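Selenium-binding protein (Sulfolobus tokodaii, PDB 2ECE) is of unknown function but may bind selenium. Local coordinates at residues H144-G156 and I166-W180. Residues are numbered along the deposited sequence; the frame is centred on the assembly and turned at random.
Sequences HCGPDAIYISALG and ILMLDHYSFEPLGKW
Tyr151 and Met168 both set CG anti to the carbonyl carbon, and their side chains run alongside each other, pointing the same way. For Met168 this first torsion (chi1 -66°) lays CG over one face of the Tyr151 ring, 4.0 Å from its centroid, a CH-pi contact; SD stands obliquely to the ring in a Met-aromatic contact, and the bend at chi3 (78°) carries Met168 CE to Tyr151 OH at 3.6 Å. The same phenol turns an edge to the face of Trp180, planes at 61°, with Tyr151 CE2 3.5 Å from Trp180 CD1. Tyr151 OH donates to the syn side of Asp148 OD2 at 2.7 Å and accepts from a water to which Trp180 NE1 also donates, which would limit rotation of the ring. Ile150 pairs with Leu169 and Ile152 with Leu167 through four backbone bonds; their side chains pack on the other face of the sheet, where Ile152 and Leu169 meet Ile108 of strand 108-112. In the turn that follows, His171 NE2 donates to Gly146 O at 2.8 Å, the acceptor nearly in the imidazole plane, while the backbone of Ala149 and Ile150 lies over one ring face. An alanine in place of His171 would probably leave Gly146 O without this donor and open a gap beside Ala149 and Ile150 CG1. Strands 150-154 and 165-169 form the two inner strands of a four-stranded antiparallel blade in this beta-propeller.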
ATOM      1  N   HIS A 144      -2.367   8.508  -5.382  1.00 17.64           N
ATOM      2  CA  HIS A 144      -3.541   8.989  -4.663  1.00 17.39           C
ATOM      3  C   HIS A 144      -4.311   9.990  -5.520  1.00 18.81           C
ATOM      4  O   HIS A 144      -3.709  10.848  -6.173  1.00 19.16           O
ATOM      5  CB  HIS A 144      -3.141   9.655  -3.339  1.00 15.60           C
ATOM      6  CG  HIS A 144      -2.948   8.687  -2.214  1.00 14.71           C
ATOM      7  ND1 HIS A 144      -3.914   7.770  -1.854  1.00 13.50           N
ATOM      8  CD2 HIS A 144      -1.910   8.493  -1.364  1.00 14.66           C
ATOM      9  CE1 HIS A 144      -3.481   7.052  -0.833  1.00 16.04           C
ATOM     10  NE2 HIS A 144      -2.267   7.470  -0.514  1.00 16.12           N
ATOM     11  N   CYS A 145      -5.636   9.874  -5.512  1.00 18.81           N
ATOM     12  CA  CYS A 145      -6.510  10.773  -6.278  1.00 20.52           C
ATOM     13  C   CYS A 145      -6.848  11.987  -5.408  1.00 20.26           C
ATOM     14  O   CYS A 145      -7.506  11.858  -4.373  1.00 22.00           O
ATOM     15  CB  CYS A 145      -7.803  10.029  -6.705  1.00 19.13           C
ATOM     16  SG  CYS A 145      -8.322   8.764  -5.494  1.00 24.28           S
ATOM     17  N   GLY A 146      -6.381  13.161  -5.816  1.00 19.51           N
ATOM     18  CA  GLY A 146      -6.659  14.368  -5.056  1.00 18.69           C
ATOM     19  C   GLY A 146      -7.753  15.181  -5.724  1.00 20.85           C
ATOM     20  O   GLY A 146      -8.170  14.854  -6.837  1.00 19.86           O
ATOM     21  N   PRO A 147      -8.248  16.241  -5.070  1.00 21.96           N
ATOM     22  CA  PRO A 147      -9.304  17.082  -5.641  1.00 22.85           C
ATOM     23  C   PRO A 147      -8.800  17.830  -6.870  1.00 22.81           C
ATOM     24  O   PRO A 147      -9.502  17.973  -7.872  1.00 22.61           O
ATOM     25  CB  PRO A 147      -9.621  18.067  -4.513  1.00 23.62           C
ATOM     26  CG  PRO A 147      -9.109  17.387  -3.265  1.00 24.24           C
ATOM     27  CD  PRO A 147      -7.842  16.742  -3.746  1.00 23.01           C
ATOM     28  N   ASP A 148      -7.561  18.294  -6.757  1.00 23.13           N
ATOM     29  CA  ASP A 148      -6.896  19.095  -7.773  1.00 23.75           C
ATOM     30  C   ASP A 148      -6.040  18.362  -8.796  1.00 24.16           C
ATOM     31  O   ASP A 148      -5.852  18.858  -9.905  1.00 23.47           O
ATOM     32  CB  ASP A 148      -6.048  20.147  -7.064  1.00 25.36           C
ATOM     33  CG  ASP A 148      -5.027  19.529  -6.123  1.00 28.60           C
ATOM     34  OD1 ASP A 148      -5.235  18.374  -5.687  1.00 27.99           O
ATOM     35  OD2 ASP A 148      -4.025  20.201  -5.809  1.00 32.92           O
ATOM     36  N   ALA A 149      -5.508  17.196  -8.440  1.00 23.30           N
ATOM     37  CA  ALA A 149      -4.666  16.450  -9.377  1.00 22.42           C
ATOM     38  C   ALA A 149      -4.421  15.027  -8.891  1.00 21.50           C
ATOM     39  O   ALA A 149      -4.964  14.612  -7.872  1.00 21.61           O
ATOM     40  CB  ALA A 149      -3.328  17.174  -9.567  1.00 22.65           C
ATOM     41  N   ILE A 150      -3.609  14.283  -9.634  1.00 20.62           N
ATOM     42  CA  ILE A 150      -3.271  12.916  -9.266  1.00 20.81           C
ATOM     43  C   ILE A 150      -1.850  12.993  -8.723  1.00 19.84           C
ATOM     44  O   ILE A 150      -0.965  13.543  -9.375  1.00 22.24           O
ATOM     45  CB  ILE A 150      -3.319  11.977 -10.491  1.00 20.42           C
ATOM     46  CG1 ILE A 150      -4.738  11.938 -11.061  1.00 20.96           C
ATOM     47  CG2 ILE A 150      -2.877  10.577 -10.091  1.00 19.72           C
ATOM     48  CD1 ILE A 150      -4.805  11.305 -12.435  1.00 21.09           C
ATOM     49  N   TYR A 151      -1.636  12.456  -7.527  1.00 18.81           N
ATOM     50  CA  TYR A 151      -0.327  12.499  -6.887  1.00 18.57           C
ATOM     51  C   TYR A 151       0.324  11.124  -6.849  1.00 17.95           C
ATOM     52  O   TYR A 151      -0.329  10.131  -6.529  1.00 15.24           O
ATOM     53  CB  TYR A 151      -0.459  13.023  -5.449  1.00 18.90           C
ATOM     54  CG  TYR A 151      -0.948  14.448  -5.320  1.00 20.55           C
ATOM     55  CD1 TYR A 151      -2.209  14.830  -5.789  1.00 20.85           C
ATOM     56  CD2 TYR A 151      -0.159  15.414  -4.691  1.00 20.82           C
ATOM     57  CE1 TYR A 151      -2.669  16.140  -5.630  1.00 22.99           C
ATOM     58  CE2 TYR A 151      -0.605  16.720  -4.527  1.00 23.04           C
ATOM     59  CZ  TYR A 151      -1.861  17.078  -4.996  1.00 25.07           C
ATOM     60  OH  TYR A 151      -2.304  18.373  -4.825  1.00 27.70           O
ATOM     61  N   ILE A 152       1.621  11.077  -7.147  1.00 16.64           N
ATOM     62  CA  ILE A 152       2.359   9.821  -7.161  1.00 16.95           C
ATOM     63  C   ILE A 152       3.711   9.996  -6.495  1.00 17.26           C
ATOM     64  O   ILE A 152       4.463  10.897  -6.847  1.00 18.12           O
ATOM     65  CB  ILE A 152       2.598   9.329  -8.611  1.00 16.98           C
ATOM     66  CG1 ILE A 152       1.263   9.267  -9.367  1.00 17.08           C
ATOM     67  CG2 ILE A 152       3.267   7.961  -8.591  1.00 14.93           C
ATOM     68  CD1 ILE A 152       1.398   8.914 -10.831  1.00 17.32           C
ATOM     69  N   SER A 153       4.029   9.133  -5.536  1.00 18.06           N
ATOM     70  CA  SER A 153       5.314   9.233  -4.860  1.00 17.80           C
ATOM     71  C   SER A 153       6.388   8.491  -5.656  1.00 18.89           C
ATOM     72  O   SER A 153       6.084   7.596  -6.447  1.00 17.96           O
ATOM     73  CB  SER A 153       5.218   8.660  -3.445  1.00 17.60           C
ATOM     74  OG  SER A 153       4.952   7.270  -3.478  1.00 14.12           O
ATOM     75  N   ALA A 154       7.644   8.878  -5.451  1.00 18.03           N
ATOM     76  CA  ALA A 154       8.767   8.256  -6.147  1.00 18.20           C
ATOM     77  C   ALA A 154       9.933   8.077  -5.176  1.00 17.64           C
ATOM     78  O   ALA A 154      10.209   8.950  -4.356  1.00 17.81           O
ATOM     79  CB  ALA A 154       9.187   9.120  -7.347  1.00 17.79           C
ATOM     80  N   LEU A 155      10.613   6.938  -5.272  1.00 18.51           N
ATOM     81  CA  LEU A 155      11.725   6.615  -4.386  1.00 20.08           C
ATOM     82  C   LEU A 155      13.000   7.452  -4.536  1.00 22.20           C
ATOM     83  O   LEU A 155      13.737   7.632  -3.567  1.00 21.68           O
ATOM     84  CB  LEU A 155      12.083   5.135  -4.533  1.00 20.36           C
ATOM     85  CG  LEU A 155      11.484   4.082  -3.589  1.00 22.64           C
ATOM     86  CD1 LEU A 155      10.107   4.481  -3.103  1.00 20.69           C
ATOM     87  CD2 LEU A 155      11.475   2.745  -4.295  1.00 19.29           C
ATOM     88  N   GLY A 156      13.275   7.964  -5.730  1.00 22.86           N
ATOM     89  CA  GLY A 156      14.487   8.752  -5.886  1.00 22.57           C
ATOM     90  C   GLY A 156      14.507   9.688  -7.079  1.00 22.77           C
ATOM     91  O   GLY A 156      13.481   9.892  -7.726  1.00 19.79           O
ATOM     92  N   ILE A 166       7.227  13.514  -4.400  1.00 19.41           N
ATOM     93  CA  ILE A 166       5.906  13.365  -4.986  1.00 19.55           C
ATOM     94  C   ILE A 166       5.729  14.216  -6.238  1.00 20.19           C
ATOM     95  O   ILE A 166       6.050  15.408  -6.244  1.00 19.51           O
ATOM     96  CB  ILE A 166       4.820  13.771  -3.958  1.00 19.34           C
ATOM     97  CG1 ILE A 166       4.965  12.912  -2.698  1.00 19.22           C
ATOM     98  CG2 ILE A 166       3.433  13.642  -4.573  1.00 18.66           C
ATOM     99  CD1 ILE A 166       4.246  13.477  -1.478  1.00 18.84           C
ATOM    100  N   LEU A 167       5.225  13.598  -7.300  1.00 19.86           N
ATOM    101  CA  LEU A 167       4.970  14.320  -8.540  1.00 20.72           C
ATOM    102  C   LEU A 167       3.465  14.340  -8.738  1.00 21.07           C
ATOM    103  O   LEU A 167       2.733  13.597  -8.080  1.00 19.84           O
ATOM    104  CB  LEU A 167       5.634  13.635  -9.738  1.00 21.42           C
ATOM    105  CG  LEU A 167       5.133  12.241 -10.115  1.00 21.91           C
ATOM    106  CD1 LEU A 167       4.733  12.217 -11.581  1.00 22.60           C
ATOM    107  CD2 LEU A 167       6.226  11.225  -9.842  1.00 24.37           C
ATOM    108  N   MET A 168       3.008  15.187  -9.652  1.00 21.43           N
ATOM    109  CA  MET A 168       1.587  15.312  -9.928  1.00 22.52           C
ATOM    110  C   MET A 168       1.296  15.081 -11.402  1.00 23.87           C
ATOM    111  O   MET A 168       2.148  15.330 -12.262  1.00 24.31           O
ATOM    112  CB  MET A 168       1.108  16.704  -9.523  1.00 22.99           C
ATOM    113  CG  MET A 168       1.168  16.968  -8.025  1.00 24.33           C
ATOM    114  SD  MET A 168       1.207  18.724  -7.667  1.00 24.98           S
ATOM    115  CE  MET A 168      -0.513  19.185  -7.897  1.00 23.37           C
ATOM    116  N   LEU A 169       0.096  14.580 -11.677  1.00 25.06           N
ATOM    117  CA  LEU A 169      -0.352  14.333 -13.045  1.00 26.25           C
ATOM    118  C   LEU A 169      -1.630  15.133 -13.215  1.00 27.41           C
ATOM    119  O   LEU A 169      -2.448  15.216 -12.291  1.00 25.80           O
ATOM    120  CB  LEU A 169      -0.703  12.866 -13.287  1.00 26.54           C
ATOM    121  CG  LEU A 169       0.288  11.711 -13.281  1.00 28.48           C
ATOM    122  CD1 LEU A 169      -0.458  10.488 -13.832  1.00 27.95           C
ATOM    123  CD2 LEU A 169       1.509  12.017 -14.133  1.00 27.07           C
ATOM    124  N   ASP A 170      -1.805  15.703 -14.400  1.00 27.39           N
ATOM    125  CA  ASP A 170      -2.985  16.493 -14.702  1.00 26.96           C
ATOM    126  C   ASP A 170      -4.233  15.604 -14.733  1.00 26.65           C
ATOM    127  O   ASP A 170      -4.211  14.526 -15.328  1.00 25.27           O
ATOM    128  CB  ASP A 170      -2.799  17.163 -16.056  1.00 29.67           C
ATOM    129  CG  ASP A 170      -3.887  18.144 -16.358  1.00 31.13           C
ATOM    130  OD1 ASP A 170      -3.732  19.330 -15.996  1.00 34.84           O
ATOM    131  OD2 ASP A 170      -4.907  17.721 -16.944  1.00 32.58           O
ATOM    132  N   HIS A 171      -5.314  16.064 -14.104  1.00 27.08           N
ATOM    133  CA  HIS A 171      -6.572  15.310 -14.050  1.00 29.30           C
ATOM    134  C   HIS A 171      -7.210  15.030 -15.408  1.00 31.43           C
ATOM    135  O   HIS A 171      -7.981  14.076 -15.549  1.00 31.08           O
ATOM    136  CB  HIS A 171      -7.618  16.053 -13.215  1.00 29.75           C
ATOM    137  CG  HIS A 171      -7.736  15.569 -11.805  1.00 29.01           C
ATOM    138  ND1 HIS A 171      -7.829  14.234 -11.481  1.00 29.17           N
ATOM    139  CD2 HIS A 171      -7.835  16.249 -10.638  1.00 28.05           C
ATOM    140  CE1 HIS A 171      -7.978  14.110 -10.173  1.00 29.54           C
ATOM    141  NE2 HIS A 171      -7.985  15.318  -9.638  1.00 28.59           N
ATOM    142  N   TYR A 172      -6.900  15.859 -16.399  1.00 31.81           N
ATOM    143  CA  TYR A 172      -7.503  15.707 -17.717  1.00 32.45           C
ATOM    144  C   TYR A 172      -6.648  15.044 -18.783  1.00 32.28           C
ATOM    145  O   TYR A 172      -7.126  14.168 -19.503  1.00 31.57           O
ATOM    146  CB  TYR A 172      -7.985  17.074 -18.203  1.00 34.81           C
ATOM    147  CG  TYR A 172      -8.933  17.724 -17.224  1.00 35.73           C
ATOM    148  CD1 TYR A 172      -8.517  18.776 -16.410  1.00 36.54           C
ATOM    149  CD2 TYR A 172     -10.236  17.250 -17.076  1.00 37.43           C
ATOM    150  CE1 TYR A 172      -9.381  19.344 -15.470  1.00 38.65           C
ATOM    151  CE2 TYR A 172     -11.105  17.804 -16.140  1.00 38.78           C
ATOM    152  CZ  TYR A 172     -10.673  18.851 -15.341  1.00 39.67           C
ATOM    153  OH  TYR A 172     -11.540  19.404 -14.425  1.00 40.36           O
ATOM    154  N   SER A 173      -5.384  15.441 -18.880  1.00 32.06           N
ATOM    155  CA  SER A 173      -4.496  14.868 -19.882  1.00 31.54           C
ATOM    156  C   SER A 173      -3.717  13.688 -19.328  1.00 31.15           C
ATOM    157  O   SER A 173      -3.215  12.854 -20.085  1.00 29.25           O
ATOM    158  CB  SER A 173      -3.518  15.930 -20.378  1.00 32.27           C
ATOM    159  OG  SER A 173      -2.673  16.363 -19.325  1.00 33.34           O
ATOM    160  N   PHE A 174      -3.627  13.623 -18.001  1.00 29.90           N
ATOM    161  CA  PHE A 174      -2.891  12.566 -17.321  1.00 29.55           C
ATOM    162  C   PHE A 174      -1.399  12.740 -17.573  1.00 30.29           C
ATOM    163  O   PHE A 174      -0.610  11.836 -17.310  1.00 31.65           O
ATOM    164  CB  PHE A 174      -3.333  11.183 -17.812  1.00 28.45           C
ATOM    165  CG  PHE A 174      -4.770  10.865 -17.513  1.00 28.03           C
ATOM    166  CD1 PHE A 174      -5.636  10.478 -18.529  1.00 27.93           C
ATOM    167  CD2 PHE A 174      -5.264  10.967 -16.216  1.00 28.73           C
ATOM    168  CE1 PHE A 174      -6.973  10.200 -18.256  1.00 29.08           C
ATOM    169  CE2 PHE A 174      -6.598  10.692 -15.935  1.00 28.22           C
ATOM    170  CZ  PHE A 174      -7.453  10.308 -16.955  1.00 28.39           C
ATOM    171  N   GLU A 175      -1.018  13.905 -18.086  1.00 29.40           N
ATOM    172  CA  GLU A 175       0.384  14.194 -18.376  1.00 29.71           C
ATOM    173  C   GLU A 175       1.068  14.677 -17.102  1.00 27.42           C
ATOM    174  O   GLU A 175       0.444  15.337 -16.275  1.00 25.33           O
ATOM    175  CB  GLU A 175       0.489  15.273 -19.459  1.00 31.88           C
ATOM    176  CG  GLU A 175      -0.098  14.872 -20.810  1.00 36.06           C
ATOM    177  CD  GLU A 175       0.847  14.024 -21.648  1.00 37.96           C
ATOM    178  OE1 GLU A 175       1.852  13.514 -21.105  1.00 38.04           O
ATOM    179  OE2 GLU A 175       0.574  13.860 -22.858  1.00 41.01           O
ATOM    180  N   PRO A 176       2.360  14.361 -16.934  1.00 26.58           N
ATOM    181  CA  PRO A 176       3.093  14.785 -15.738  1.00 26.33           C
ATOM    182  C   PRO A 176       3.168  16.300 -15.671  1.00 26.77           C
ATOM    183  O   PRO A 176       3.416  16.953 -16.682  1.00 27.76           O
ATOM    184  CB  PRO A 176       4.484  14.188 -15.942  1.00 24.51           C
ATOM    185  CG  PRO A 176       4.293  13.128 -16.984  1.00 26.37           C
ATOM    186  CD  PRO A 176       3.275  13.731 -17.896  1.00 26.87           C
ATOM    187  N   LEU A 177       2.947  16.863 -14.490  1.00 25.55           N
ATOM    188  CA  LEU A 177       3.050  18.302 -14.325  1.00 25.13           C
ATOM    189  C   LEU A 177       4.452  18.598 -13.803  1.00 25.11           C
ATOM    190  O   LEU A 177       5.156  19.451 -14.337  1.00 25.01           O
ATOM    191  CB  LEU A 177       1.993  18.804 -13.345  1.00 24.25           C
ATOM    192  CG  LEU A 177       0.562  18.663 -13.873  1.00 25.89           C
ATOM    193  CD1 LEU A 177      -0.425  18.807 -12.729  1.00 26.40           C
ATOM    194  CD2 LEU A 177       0.310  19.712 -14.961  1.00 26.93           C
ATOM    195  N   GLY A 178       4.861  17.868 -12.769  1.00 24.29           N
ATOM    196  CA  GLY A 178       6.183  18.068 -12.202  1.00 23.07           C
ATOM    197  C   GLY A 178       6.204  17.764 -10.717  1.00 23.20           C
ATOM    198  O   GLY A 178       5.273  17.146 -10.197  1.00 22.84           O
ATOM    199  N   LYS A 179       7.265  18.197 -10.041  1.00 22.41           N
ATOM    200  CA  LYS A 179       7.415  17.988  -8.606  1.00 22.23           C
ATOM    201  C   LYS A 179       6.353  18.734  -7.820  1.00 21.65           C
ATOM    202  O   LYS A 179       5.976  19.852  -8.170  1.00 21.52           O
ATOM    203  CB  LYS A 179       8.786  18.475  -8.120  1.00 22.58           C
ATOM    204  CG  LYS A 179       9.965  17.581  -8.435  1.00 25.04           C
ATOM    205  CD  LYS A 179      11.176  18.016  -7.607  1.00 25.73           C
ATOM    206  CE  LYS A 179      12.411  17.208  -7.953  1.00 25.59           C
ATOM    207  NZ  LYS A 179      12.742  17.380  -9.394  1.00 22.51           N
ATOM    208  N   TRP A 180       5.876  18.117  -6.749  1.00 19.27           N
ATOM    209  CA  TRP A 180       4.879  18.759  -5.902  1.00 18.80           C
ATOM    210  C   TRP A 180       5.551  19.690  -4.894  1.00 18.73           C
ATOM    211  O   TRP A 180       5.006  20.738  -4.547  1.00 18.36           O
ATOM    212  CB  TRP A 180       4.078  17.709  -5.138  1.00 18.86           C
ATOM    213  CG  TRP A 180       3.219  18.288  -4.062  1.00 20.93           C
ATOM    214  CD1 TRP A 180       2.054  18.984  -4.221  1.00 20.56           C
ATOM    215  CD2 TRP A 180       3.476  18.249  -2.654  1.00 21.51           C
ATOM    216  NE1 TRP A 180       1.566  19.375  -2.995  1.00 19.74           N
ATOM    217  CE2 TRP A 180       2.418  18.935  -2.017  1.00 21.01           C
ATOM    218  CE3 TRP A 180       4.496  17.692  -1.867  1.00 22.58           C
ATOM    219  CZ2 TRP A 180       2.352  19.088  -0.625  1.00 22.10           C
ATOM    220  CZ3 TRP A 180       4.430  17.845  -0.481  1.00 20.59           C
ATOM    221  CH2 TRP A 180       3.363  18.534   0.123  1.00 22.67           C
TER
HETATM  222  O   HOH W   1      -5.133  18.669 -12.475  1.00 27.56           O
HETATM  223  O   HOH W   2      -0.933  20.636  -3.115  1.00 29.95           O